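Local coordinates for SnoaL-like domain-containing protein (Methylibium petroleiphilum PM1, PDB 3G16) that is of unknown function but has the cystatin-like fold of the SnoaL-like family and pairs with a second copy in the crystal, at the interface of chains A and B. Numbering follows the deposited sequence. Chains: chain A/B, uncharacterized protein with cystatin-like fold.

The interface of chains A and B. Residues chain A 72, 74, 94, 96; chain B 148, 150-152.
B:Ser151 turns its side chain with OG opposite its own backbone nitrogen (chi1 -176°), which carries the hydroxyl to A:Thr96, whose OG1 lies beside its backbone nitrogen and opposite the carbonyl carbon (chi1 -47°). The two hydroxyls meet tip to tip in a hydrogen bond of 2.7 Å between A:Thr96 OG1 and B:Ser151 OG; the structure alone does not show which hydroxyl donates.

The same serine lies across A:Phe94. Its CA sits over one face of the ring, 3.7 Å from the centroid and shifted toward the rim, a CH-pi contact. B:Thr150 O lies above that face too, also near the rim, while B:Arg148 O comes in at the ring's edge, in its plane. On the far end of the phenyl, A:Phe94 CZ touches B:Arg148 CB at 3.7 Å. Were A:Phe94 replaced by an alanine, B:Ser151 CA would probably lose its aromatic floor and a gap would open beside B:Arg148 CB, setting the chain B segment freer to shift.

B:Pro152 is turned at about a right angle to A:Tyr72 and lays CB over one face of the phenol ring, toward its rim, while its CG approaches A:Tyr72 CE1 at 3.6 Å. Its CD also reaches the A:Phe94 ring, so the proline is lodged against both aromatics.

Farther along, the A:Thr74 methyl, CG2, lies over one face of the B:Arg148 guanidinium, toward its rim, 3.7 Å from CZ. The other branch of this threonine, OG1, meets a water at 3.1 Å, and that water bridges to B:Arg148 O.

A:Tyr72 and A:Thr74 belong to strand 71-81, A:Phe94 to strand 86-95, and A:Thr96 opens the 3-10 helix 96-98 that follows. Across them runs the extended C-terminal segment of chain B, reaching over to the sheet of its partner; two-fold symmetry repeats the arrangement with the chains exchanged, which may mean that the protein forms a dimer with exchanged tails.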
# COMPACT_ATOMS: atom_id res chain seq x y z
N TYR A 72 11.41 -2.10 -14.99
CA TYR A 72 12.05 -0.89 -14.46
C TYR A 72 11.08 -0.32 -13.46
O TYR A 72 9.90 -0.12 -13.76
CB TYR A 72 12.31 0.12 -15.57
CG TYR A 72 13.27 1.22 -15.17
CD1 TYR A 72 12.84 2.31 -14.41
CD2 TYR A 72 14.61 1.15 -15.49
CE1 TYR A 72 13.74 3.30 -14.02
CE2 TYR A 72 15.52 2.17 -15.13
CZ TYR A 72 15.06 3.23 -14.38
OH TYR A 72 15.93 4.25 -13.98
N THR A 74 10.02 2.60 -10.43
CA THR A 74 10.15 3.94 -9.91
C THR A 74 9.53 4.04 -8.53
O THR A 74 8.50 3.39 -8.24
CB THR A 74 9.55 5.00 -10.84
OG1 THR A 74 8.14 4.78 -11.00
CG2 THR A 74 10.23 4.96 -12.21
N PHE A 94 7.29 -0.90 -14.51
CA PHE A 94 7.17 -0.81 -15.94
C PHE A 94 7.67 -2.12 -16.52
O PHE A 94 8.84 -2.44 -16.40
CB PHE A 94 8.01 0.34 -16.51
CG PHE A 94 7.47 1.71 -16.19
CD1 PHE A 94 6.42 2.21 -16.91
CD2 PHE A 94 8.02 2.48 -15.17
CE1 PHE A 94 5.90 3.48 -16.61
CE2 PHE A 94 7.50 3.74 -14.87
CZ PHE A 94 6.42 4.21 -15.60
N THR A 96 8.61 -3.16 -19.40
CA THR A 96 8.95 -2.47 -20.61
C THR A 96 8.72 -3.26 -21.86
O THR A 96 8.11 -2.76 -22.84
CB THR A 96 10.42 -1.98 -20.54
OG1 THR A 96 10.64 -1.35 -19.27
CG2 THR A 96 10.77 -1.01 -21.71
N ARG B 148 6.00 9.22 -13.74
CA ARG B 148 6.36 8.79 -15.09
C ARG B 148 5.19 8.00 -15.61
O ARG B 148 4.52 7.26 -14.84
CB ARG B 148 7.48 7.74 -15.21
CG ARG B 148 8.71 7.85 -14.54
CD ARG B 148 9.60 9.04 -14.69
NE ARG B 148 10.13 8.91 -13.34
CZ ARG B 148 11.28 8.38 -12.96
NH1 ARG B 148 12.24 8.09 -13.84
NH2 ARG B 148 11.50 8.26 -11.67
N THR B 150 5.69 6.54 -18.97
CA THR B 150 6.33 5.65 -19.91
C THR B 150 7.61 5.13 -19.26
O THR B 150 8.32 5.88 -18.54
CB THR B 150 6.68 6.38 -21.20
OG1 THR B 150 5.47 6.94 -21.75
CG2 THR B 150 7.30 5.43 -22.22
N SER B 151 7.94 3.85 -19.49
CA SER B 151 9.12 3.30 -18.87
C SER B 151 10.38 4.11 -19.26
O SER B 151 10.61 4.44 -20.42
CB SER B 151 9.40 1.89 -19.37
OG SER B 151 10.51 1.33 -18.70
N PRO B 152 11.24 4.41 -18.25
CA PRO B 152 12.54 5.00 -18.55
C PRO B 152 13.48 4.08 -19.34
O PRO B 152 14.36 4.59 -20.00
CB PRO B 152 13.13 5.28 -17.16
CG PRO B 152 11.94 5.46 -16.30
CD PRO B 152 10.99 4.40 -16.79
O HOH W 1 6.00 6.77 -12.05